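Local coordinates for protein (superoxide dismutase) (Aquifex pyrophilus, PDB 1COJ), which destroys superoxide radicals by using a bound iron ion to dismute them to hydrogen peroxide and oxygen, at residues F51-R54 against S55-N58; V161-T164 against Y165-Y169; R196-K199 against A200-Y204. All coordinates share one frame; numbering follows the deposited sequence.

In the fold
The contacts follow one another along the chain. Contact 1 lies in the alpha-hairpin domain, between helices 21-47 and 63-86. Contact 2 closes strand 157-163 of the three-stranded antiparallel sheet, and contact 3 spans about two and a half turns of helix 190-207, which packs on that strand and strand 128-134. Centre to centre, contact 1 is about 35 Å from contact 2 and 38 Å from contact 3; contacts 2 and 3 are about 26 Å apart on opposite sides of the chain's centre, with nearest atoms about 5 Å apart. Contact 2 holds two iron ligands and touches the fourth subunit; contact 1, away from the metal, and contact 3 both reach the second subunit.

Contact 1: residues F51-R54 against S55-N58; sequences FADR and SKAN
Two donors of Ser-55 grip OD1 of Asp-53. The hydroxyl OG lies 2.7 Å from OD1 and the backbone N lies 3.0 Å from it, both on the same face of the carboxylate and well above its plane. The bond from N to OD1 closes an Asx turn. A third donor uses the other oxygen: NZ of Lys-56 forms a salt bridge to Asp-53 OD2 at 2.8 Å. The lysine chain runs extended as far as CE and bends only at its last torsion (chi4 57°), which turns the ammonium back over the carboxylate. With both oxygens engaged, the rotation of the Asp-53 head is well fixed.

Two successive i to i+3 bonds, Lys-56 N to Asp-53 O and Ala-57 N to Arg-54 O, make this a short 3-10 turn. On the preceding side, the guanidinium of Arg-54 approaches side-on, NE and NH2 both donating to Ala-52 O nearly in the guanidinium plane.

NH2 of Arg-54 also meets Leu-46 O, and NH1 pairs with Glu-117 of the second subunit. The turn lies in the loop between helices 21-47 and 63-86, with Arg-54 and Ala-57 resting on Tyr-64 of the latter helix.

Contact 2: residues V161-T164 against Y165-Y169; sequences VIDT and YEHAY. With FE (Fe (III) ion), chain B.
Asp-163 and Tyr-165 meet where strand 157-163 runs into the Asp-x-x-x-His iron-binding motif of the iron/manganese superoxide dismutases. Tyr-165 N donates to Asp-163 OD1 at 3.0 Å with an N-H...O angle of 162°, closing an Asx turn, and its CB packs against the same oxygen. OD1 also accepts a weak bond from the iron-bound water, so this oxygen faces both the backbone and the solvent ligand. The phenol OH is bonded to His-148 N.

Glu-166 turns away from the strand, and its OE2 accepts from His-167 ND1 of the fourth subunit; His-167 ND1 of this chain makes the reciprocal bond to Glu-166 there. This pair of bonds ties two iron sites together across the interface.

His-167 holds iron through NE2 at 2.1 Å, beside Asp-163 OD2. The two ligand atoms subtend about 120° at the metal, while the water, 2.0 Å from iron, is nearly perpendicular to both bonds, consistent with a trigonal-bipyramidal site completed by His-27 and His-81. Carboxylate and imidazole planes are steeply inclined to each other. The first torsion of His-167 (chi1 61°) turns the ring back so that NE2 reaches the iron, and CB of Tyr-165 lies over the rim of one ring face.

Ala-168 brings its methyl against the carboxylate, 3.7 Å from OD2 of Asp-163. Finally Tyr-169, whose OH bonds to Arg-177, presents its ring edge to the strand end: CE2 lies 3.5 Å from Thr-164 O, nearly in the ring plane.

Contact 3: residues R196-K199 against A200-Y204; sequences RFEK and AMKAY
A methylene group, and not the sulfur, makes the closest approach of Met-201 to the face of the Phe-197 ring. CG of Met-201 stands 3.8 Å from the ring centroid and 20° off the ring normal, a CH-pi contact shifted toward the rim, where CZ of Phe-197 is 3.6 Å from Met-201 CG. The sulfur completes a Met-aromatic contact more obliquely: SD of Met-201 is 4.6 Å from the centroid of the Phe-197 ring. Both side chains leave helix 190-207 side by side, pointing the same way. Phe-197 sends CG opposite its own backbone N (chi1 -178°), which carries the ring mainly outward and partly toward the next turn. There the first torsion of Met-201 (chi1 -70°) folds CG back over the ring face, and the bend at chi2 brings SD near CE1 and CZ of Phe-197.

One residue farther round, Glu-198 and Lys-202 repeat the i to i+4 spacing with opposite charges. NZ of Lys-202 forms a salt bridge to OE2 of Glu-198 at 3.0 Å, using the anti lone pair of that oxygen. The glutamate bends at chi2 to turn its carboxylate toward the lysine.

Beneath these pairs, successive alpha-helical bonds run from Ala-200, Met-201, Lys-202 and Ala-203 to the carbonyls of Arg-196, Phe-197, Glu-198 and Lys-199. Phe-197 packs on helix 98-107, and Ala-200 on strands 128-134 and 157-163. Lys-199, Lys-202 and Ala-203 border the second subunit.

The same spacing therefore serves two chemistries: an apolar pair covered by helix 98-107 and, beside it, an exposed ion pair, whose attraction would be partly screened by solvent yet probably adds to the stability of the helix.

Contact 1: residues F51-R54 against S55-N58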
ATOM      1  N   PHE A  51     -13.278   9.264  21.632  1.00 22.98           N
ATOM      2  CA  PHE A  51     -13.332   9.172  20.178  1.00 20.68           C
ATOM      3  C   PHE A  51     -12.358   8.078  19.732  1.00 18.83           C
ATOM      4  O   PHE A  51     -12.744   7.124  19.056  1.00 18.52           O
ATOM      5  CB  PHE A  51     -12.942  10.507  19.540  1.00 23.69           C
ATOM      6  CG  PHE A  51     -13.008  10.502  18.040  1.00 26.50           C
ATOM      7  CD1 PHE A  51     -14.233  10.529  17.385  1.00 29.53           C
ATOM      8  CD2 PHE A  51     -11.845  10.466  17.280  1.00 25.89           C
ATOM      9  CE1 PHE A  51     -14.302  10.523  15.992  1.00 29.41           C
ATOM     10  CE2 PHE A  51     -11.905  10.460  15.885  1.00 27.90           C
ATOM     11  CZ  PHE A  51     -13.134  10.488  15.243  1.00 27.27           C
ATOM     12  N   ALA A  52     -11.088   8.243  20.079  1.00 16.45           N
ATOM     13  CA  ALA A  52     -10.075   7.254  19.735  1.00 16.09           C
ATOM     14  C   ALA A  52      -9.996   6.292  20.912  1.00 13.15           C
ATOM     15  O   ALA A  52      -9.033   6.304  21.678  1.00 14.72           O
ATOM     16  CB  ALA A  52      -8.725   7.929  19.506  1.00 16.09           C
ATOM     17  N   ASP A  53     -11.037   5.488  21.081  1.00 13.55           N
ATOM     18  CA  ASP A  53     -11.089   4.535  22.170  1.00 12.97           C
ATOM     19  C   ASP A  53     -10.056   3.432  21.974  1.00 11.90           C
ATOM     20  O   ASP A  53     -10.193   2.594  21.082  1.00 13.12           O
ATOM     21  CB  ASP A  53     -12.491   3.940  22.282  1.00 16.57           C
ATOM     22  CG  ASP A  53     -12.700   3.181  23.581  1.00 19.03           C
ATOM     23  OD1 ASP A  53     -11.702   2.765  24.202  1.00 18.39           O
ATOM     24  OD2 ASP A  53     -13.862   3.008  23.992  1.00 23.05           O
ATOM     25  N   ARG A  54      -9.056   3.409  22.846  1.00 11.47           N
ATOM     26  CA  ARG A  54      -7.995   2.414  22.773  1.00 13.51           C
ATOM     27  C   ARG A  54      -8.470   0.986  23.011  1.00 15.59           C
ATOM     28  O   ARG A  54      -7.918   0.049  22.437  1.00 13.05           O
ATOM     29  CB  ARG A  54      -6.861   2.766  23.736  1.00 14.05           C
ATOM     30  CG  ARG A  54      -5.600   3.257  23.040  1.00 17.32           C
ATOM     31  CD  ARG A  54      -5.240   4.695  23.376  1.00 21.51           C
ATOM     32  NE  ARG A  54      -6.136   5.685  22.788  1.00 21.01           N
ATOM     33  CZ  ARG A  54      -5.749   6.875  22.328  1.00 18.55           C
ATOM     34  NH1 ARG A  54      -4.474   7.240  22.367  1.00 17.68           N
ATOM     35  NH2 ARG A  54      -6.649   7.727  21.869  1.00 17.33           N
ATOM     36  N   SER A  55      -9.515   0.818  23.820  1.00 15.97           N
ATOM     37  CA  SER A  55     -10.032  -0.516  24.105  1.00 18.10           C
ATOM     38  C   SER A  55     -10.718  -1.130  22.895  1.00 17.49           C
ATOM     39  O   SER A  55     -10.923  -2.339  22.844  1.00 17.98           O
ATOM     40  CB  SER A  55     -10.992  -0.501  25.299  1.00 19.71           C
ATOM     41  OG  SER A  55     -12.173   0.221  25.011  1.00 22.46           O
ATOM     42  N   LYS A  56     -11.072  -0.295  21.923  1.00 17.10           N
ATOM     43  CA  LYS A  56     -11.727  -0.768  20.710  1.00 15.48           C
ATOM     44  C   LYS A  56     -10.743  -0.958  19.556  1.00 13.03           C
ATOM     45  O   LYS A  56     -11.156  -1.200  18.425  1.00 12.82           O
ATOM     46  CB  LYS A  56     -12.826   0.203  20.279  1.00 17.56           C
ATOM     47  CG  LYS A  56     -14.017   0.265  21.216  1.00 22.74           C
ATOM     48  CD  LYS A  56     -15.069   1.226  20.676  1.00 29.85           C
ATOM     49  CE  LYS A  56     -16.325   1.242  21.535  1.00 33.46           C
ATOM     50  NZ  LYS A  56     -16.033   1.598  22.953  1.00 39.74           N
ATOM     51  N   ALA A  57      -9.452  -0.798  19.833  1.00 11.26           N
ATOM     52  CA  ALA A  57      -8.417  -0.961  18.816  1.00 10.63           C
ATOM     53  C   ALA A  57      -8.602  -2.287  18.074  1.00 11.37           C
ATOM     54  O   ALA A  57      -8.672  -3.358  18.686  1.00 10.92           O
ATOM     55  CB  ALA A  57      -7.034  -0.883  19.456  1.00  8.46           C
ATOM     56  N   ASN A  58      -8.702  -2.198  16.751  1.00 10.55           N
ATOM     57  CA  ASN A  58      -8.919  -3.363  15.904  1.00 10.67           C
ATOM     58  C   ASN A  58      -8.272  -3.104  14.544  1.00 11.26           C
ATOM     59  O   ASN A  58      -8.386  -2.003  14.000  1.00  8.63           O
ATOM     60  CB  ASN A  58     -10.427  -3.600  15.758  1.00 10.41           C
ATOM     61  CG  ASN A  58     -10.749  -4.820  14.931  1.00 14.14           C
ATOM     62  OD1 ASN A  58     -10.806  -4.750  13.705  1.00 13.82           O
ATOM     63  ND2 ASN A  58     -10.948  -5.950  15.591  1.00 16.18           N
TER

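Contact 2: residues V161-T164 against Y165-Y169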
ATOM      1  N   VAL A 161      16.674  15.107   0.266  1.00 10.25           N
ATOM      2  CA  VAL A 161      15.299  14.671   0.041  1.00 10.56           C
ATOM      3  C   VAL A 161      14.712  15.301  -1.224  1.00 11.46           C
ATOM      4  O   VAL A 161      14.647  16.525  -1.343  1.00 12.90           O
ATOM      5  CB  VAL A 161      14.405  15.042   1.255  1.00 10.92           C
ATOM      6  CG1 VAL A 161      12.984  14.601   1.024  1.00 13.10           C
ATOM      7  CG2 VAL A 161      14.948  14.401   2.523  1.00 10.91           C
ATOM      8  N   ILE A 162      14.296  14.463  -2.168  1.00  9.86           N
ATOM      9  CA  ILE A 162      13.713  14.943  -3.416  1.00 10.03           C
ATOM     10  C   ILE A 162      12.246  14.540  -3.498  1.00  9.45           C
ATOM     11  O   ILE A 162      11.908  13.357  -3.409  1.00 10.38           O
ATOM     12  CB  ILE A 162      14.435  14.368  -4.664  1.00  9.67           C
ATOM     13  CG1 ILE A 162      15.948  14.558  -4.550  1.00 13.60           C
ATOM     14  CG2 ILE A 162      13.917  15.056  -5.931  1.00 11.47           C
ATOM     15  CD1 ILE A 162      16.731  13.998  -5.734  1.00 15.34           C
ATOM     16  N   ASP A 163      11.379  15.535  -3.646  1.00  9.06           N
ATOM     17  CA  ASP A 163       9.946  15.313  -3.762  1.00  9.86           C
ATOM     18  C   ASP A 163       9.632  14.927  -5.208  1.00 12.07           C
ATOM     19  O   ASP A 163       9.955  15.681  -6.128  1.00 13.05           O
ATOM     20  CB  ASP A 163       9.191  16.601  -3.410  1.00  9.06           C
ATOM     21  CG  ASP A 163       7.696  16.386  -3.252  1.00 14.18           C
ATOM     22  OD1 ASP A 163       7.217  15.254  -3.466  1.00 12.17           O
ATOM     23  OD2 ASP A 163       6.998  17.345  -2.873  1.00 15.60           O
ATOM     24  N   THR A 164       9.021  13.763  -5.417  1.00  9.99           N
ATOM     25  CA  THR A 164       8.672  13.346  -6.769  1.00 10.35           C
ATOM     26  C   THR A 164       7.164  13.334  -6.995  1.00 10.48           C
ATOM     27  O   THR A 164       6.685  12.838  -8.010  1.00 12.53           O
ATOM     28  CB  THR A 164       9.303  11.978  -7.162  1.00  9.49           C
ATOM     29  OG1 THR A 164       8.801  10.942  -6.313  1.00 13.07           O
ATOM     30  CG2 THR A 164      10.817  12.032  -7.048  1.00  9.22           C
ATOM     31  N   TYR A 165       6.406  13.853  -6.029  1.00 11.13           N
ATOM     32  CA  TYR A 165       4.955  13.944  -6.179  1.00  9.89           C
ATOM     33  C   TYR A 165       4.740  14.875  -7.358  1.00 11.04           C
ATOM     34  O   TYR A 165       5.491  15.835  -7.538  1.00 10.95           O
ATOM     35  CB  TYR A 165       4.301  14.574  -4.953  1.00  9.81           C
ATOM     36  CG  TYR A 165       3.848  13.596  -3.891  1.00 10.78           C
ATOM     37  CD1 TYR A 165       2.490  13.396  -3.640  1.00 11.88           C
ATOM     38  CD2 TYR A 165       4.773  12.896  -3.111  1.00 11.13           C
ATOM     39  CE1 TYR A 165       2.056  12.524  -2.632  1.00 13.53           C
ATOM     40  CE2 TYR A 165       4.350  12.017  -2.099  1.00 10.77           C
ATOM     41  CZ  TYR A 165       2.990  11.837  -1.864  1.00 11.99           C
ATOM     42  OH  TYR A 165       2.559  10.998  -0.849  1.00 11.38           O
ATOM     43  N   GLU A 166       3.685  14.636  -8.124  1.00 12.34           N
ATOM     44  CA  GLU A 166       3.399  15.453  -9.296  1.00 13.34           C
ATOM     45  C   GLU A 166       3.230  16.942  -9.017  1.00 13.16           C
ATOM     46  O   GLU A 166       3.607  17.771  -9.841  1.00 13.48           O
ATOM     47  CB  GLU A 166       2.192  14.892 -10.041  1.00 12.66           C
ATOM     48  CG  GLU A 166       2.457  13.492 -10.555  1.00 14.64           C
ATOM     49  CD  GLU A 166       1.282  12.875 -11.281  1.00 18.39           C
ATOM     50  OE1 GLU A 166       0.119  13.098 -10.880  1.00 15.97           O
ATOM     51  OE2 GLU A 166       1.535  12.140 -12.259  1.00 19.53           O
ATOM     52  N   HIS A 167       2.704  17.293  -7.847  1.00 12.90           N
ATOM     53  CA  HIS A 167       2.515  18.701  -7.510  1.00 12.97           C
ATOM     54  C   HIS A 167       3.835  19.457  -7.353  1.00 13.45           C
ATOM     55  O   HIS A 167       3.868  20.685  -7.429  1.00 14.00           O
ATOM     56  CB  HIS A 167       1.649  18.861  -6.247  1.00 14.67           C
ATOM     57  CG  HIS A 167       2.235  18.246  -5.012  1.00 15.00           C
ATOM     58  ND1 HIS A 167       1.545  17.405  -4.165  1.00 13.69           N
ATOM     59  CD2 HIS A 167       3.462  18.396  -4.455  1.00 15.08           C
ATOM     60  CE1 HIS A 167       2.355  17.085  -3.150  1.00 16.42           C
ATOM     61  NE2 HIS A 167       3.529  17.665  -3.291  1.00 19.60           N
ATOM     62  N   ALA A 168       4.925  18.720  -7.172  1.00 10.81           N
ATOM     63  CA  ALA A 168       6.237  19.327  -6.989  1.00 11.01           C
ATOM     64  C   ALA A 168       6.840  19.930  -8.263  1.00 11.76           C
ATOM     65  O   ALA A 168       7.626  20.884  -8.183  1.00 12.44           O
ATOM     66  CB  ALA A 168       7.197  18.310  -6.391  1.00 12.57           C
ATOM     67  N   TYR A 169       6.438  19.418  -9.426  1.00 11.58           N
ATOM     68  CA  TYR A 169       6.983  19.887 -10.703  1.00 11.71           C
ATOM     69  C   TYR A 169       5.992  20.126 -11.847  1.00 11.74           C
ATOM     70  O   TYR A 169       6.373  20.657 -12.896  1.00 12.30           O
ATOM     71  CB  TYR A 169       8.060  18.904 -11.183  1.00 11.20           C
ATOM     72  CG  TYR A 169       7.562  17.484 -11.395  1.00 13.03           C
ATOM     73  CD1 TYR A 169       7.028  17.087 -12.620  1.00 13.56           C
ATOM     74  CD2 TYR A 169       7.603  16.543 -10.362  1.00 14.05           C
ATOM     75  CE1 TYR A 169       6.544  15.793 -12.816  1.00 12.58           C
ATOM     76  CE2 TYR A 169       7.122  15.243 -10.547  1.00 14.69           C
ATOM     77  CZ  TYR A 169       6.592  14.876 -11.775  1.00 16.67           C
ATOM     78  OH  TYR A 169       6.083  13.606 -11.956  1.00 16.17           O
TER
HETATM   79 FE    FE B 213       5.250  17.768  -2.113  0.55 20.15          FE
HETATM   80  O   HOH W   1       4.998  15.821  -1.728  1.00 13.62           O

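Contact 3: residues R196-K199 against A200-Y204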
ATOM      1  N   ARG A 196      23.799  18.545   8.223  1.00 15.12           N
ATOM      2  CA  ARG A 196      22.987  17.363   8.481  1.00 13.96           C
ATOM      3  C   ARG A 196      23.902  16.148   8.596  1.00 14.62           C
ATOM      4  O   ARG A 196      23.745  15.325   9.498  1.00 14.41           O
ATOM      5  CB  ARG A 196      21.980  17.141   7.352  1.00 11.89           C
ATOM      6  CG  ARG A 196      20.881  18.183   7.271  1.00 12.05           C
ATOM      7  CD  ARG A 196      19.909  17.854   6.149  1.00 11.72           C
ATOM      8  NE  ARG A 196      18.872  18.873   5.999  1.00 13.47           N
ATOM      9  CZ  ARG A 196      18.063  18.972   4.947  1.00 10.29           C
ATOM     10  NH1 ARG A 196      18.159  18.113   3.945  1.00 10.77           N
ATOM     11  NH2 ARG A 196      17.187  19.963   4.876  1.00 10.73           N
ATOM     12  N   PHE A 197      24.882  16.065   7.701  1.00 13.65           N
ATOM     13  CA  PHE A 197      25.829  14.954   7.693  1.00 16.11           C
ATOM     14  C   PHE A 197      26.656  14.892   8.970  1.00 16.79           C
ATOM     15  O   PHE A 197      26.848  13.814   9.542  1.00 15.40           O
ATOM     16  CB  PHE A 197      26.753  15.034   6.473  1.00 15.08           C
ATOM     17  CG  PHE A 197      27.732  13.890   6.373  1.00 16.14           C
ATOM     18  CD1 PHE A 197      27.287  12.595   6.119  1.00 16.18           C
ATOM     19  CD2 PHE A 197      29.098  14.105   6.536  1.00 17.02           C
ATOM     20  CE1 PHE A 197      28.187  11.528   6.026  1.00 16.36           C
ATOM     21  CE2 PHE A 197      30.007  13.047   6.445  1.00 16.82           C
ATOM     22  CZ  PHE A 197      29.551  11.758   6.191  1.00 15.73           C
ATOM     23  N   GLU A 198      27.158  16.045   9.409  1.00 16.72           N
ATOM     24  CA  GLU A 198      27.961  16.117  10.624  1.00 20.04           C
ATOM     25  C   GLU A 198      27.174  15.570  11.812  1.00 17.56           C
ATOM     26  O   GLU A 198      27.677  14.740  12.579  1.00 16.63           O
ATOM     27  CB  GLU A 198      28.376  17.566  10.897  1.00 27.01           C
ATOM     28  CG  GLU A 198      29.363  17.742  12.046  1.00 43.55           C
ATOM     29  CD  GLU A 198      30.742  17.128  11.771  1.00 53.35           C
ATOM     30  OE1 GLU A 198      31.071  16.881  10.587  1.00 58.94           O
ATOM     31  OE2 GLU A 198      31.508  16.903  12.740  1.00 59.70           O
ATOM     32  N   LYS A 199      25.929  16.022  11.933  1.00 16.47           N
ATOM     33  CA  LYS A 199      25.050  15.596  13.014  1.00 14.95           C
ATOM     34  C   LYS A 199      24.729  14.112  12.897  1.00 13.93           C
ATOM     35  O   LYS A 199      24.738  13.387  13.893  1.00 14.38           O
ATOM     36  CB  LYS A 199      23.761  16.415  13.002  1.00 16.08           C
ATOM     37  CG  LYS A 199      23.975  17.894  13.262  1.00 16.45           C
ATOM     38  CD  LYS A 199      22.658  18.633  13.366  1.00 19.90           C
ATOM     39  CE  LYS A 199      22.884  20.063  13.819  1.00 26.33           C
ATOM     40  NZ  LYS A 199      21.613  20.799  14.056  1.00 33.05           N
ATOM     41  N   ALA A 200      24.472  13.659  11.673  1.00 13.17           N
ATOM     42  CA  ALA A 200      24.154  12.258  11.416  1.00 15.15           C
ATOM     43  C   ALA A 200      25.301  11.345  11.856  1.00 15.77           C
ATOM     44  O   ALA A 200      25.079  10.335  12.526  1.00 15.91           O
ATOM     45  CB  ALA A 200      23.832  12.051   9.937  1.00 14.61           C
ATOM     46  N   MET A 201      26.526  11.726  11.504  1.00 16.39           N
ATOM     47  CA  MET A 201      27.704  10.947  11.866  1.00 18.01           C
ATOM     48  C   MET A 201      27.957  10.937  13.374  1.00 18.69           C
ATOM     49  O   MET A 201      28.329   9.904  13.938  1.00 17.76           O
ATOM     50  CB  MET A 201      28.944  11.441  11.120  1.00 18.94           C
ATOM     51  CG  MET A 201      28.929  11.126   9.629  1.00 21.18           C
ATOM     52  SD  MET A 201      28.638   9.370   9.255  1.00 25.33           S
ATOM     53  CE  MET A 201      30.124   8.636   9.866  1.00 26.43           C
ATOM     54  N   LYS A 202      27.754  12.091  14.007  1.00 18.94           N
ATOM     55  CA  LYS A 202      27.928  12.176  15.458  1.00 19.09           C
ATOM     56  C   LYS A 202      26.902  11.278  16.132  1.00 18.12           C
ATOM     57  O   LYS A 202      27.235  10.535  17.057  1.00 17.65           O
ATOM     58  CB  LYS A 202      27.745  13.607  15.952  1.00 21.89           C
ATOM     59  CG  LYS A 202      29.060  14.338  16.163  1.00 31.04           C
ATOM     60  CD  LYS A 202      28.914  15.836  16.163  1.00 38.13           C
ATOM     61  CE  LYS A 202      30.268  16.512  16.271  1.00 42.42           C
ATOM     62  NZ  LYS A 202      30.370  17.665  15.361  1.00 46.39           N
ATOM     63  N   ALA A 203      25.676  11.288  15.612  1.00 17.76           N
ATOM     64  CA  ALA A 203      24.602  10.448  16.139  1.00 17.67           C
ATOM     65  C   ALA A 203      24.932   8.969  15.951  1.00 17.48           C
ATOM     66  O   ALA A 203      24.701   8.158  16.854  1.00 19.02           O
ATOM     67  CB  ALA A 203      23.284  10.780  15.460  1.00 17.12           C
ATOM     68  N   TYR A 204      25.482   8.621  14.790  1.00 16.24           N
ATOM     69  CA  TYR A 204      25.837   7.239  14.508  1.00 16.84           C
ATOM     70  C   TYR A 204      26.884   6.696  15.480  1.00 18.79           C
ATOM     71  O   TYR A 204      26.874   5.511  15.824  1.00 18.39           O
ATOM     72  CB  TYR A 204      26.327   7.067  13.069  1.00 15.48           C
ATOM     73  CG  TYR A 204      26.761   5.650  12.797  1.00 17.11           C
ATOM     74  CD1 TYR A 204      25.850   4.597  12.889  1.00 17.82           C
ATOM     75  CD2 TYR A 204      28.094   5.348  12.527  1.00 17.66           C
ATOM     76  CE1 TYR A 204      26.257   3.274  12.726  1.00 18.73           C
ATOM     77  CE2 TYR A 204      28.512   4.028  12.359  1.00 18.14           C
ATOM     78  CZ  TYR A 204      27.588   2.997  12.460  1.00 18.68           C
ATOM     79  OH  TYR A 204      27.989   1.693  12.279  1.00 20.93           O
TER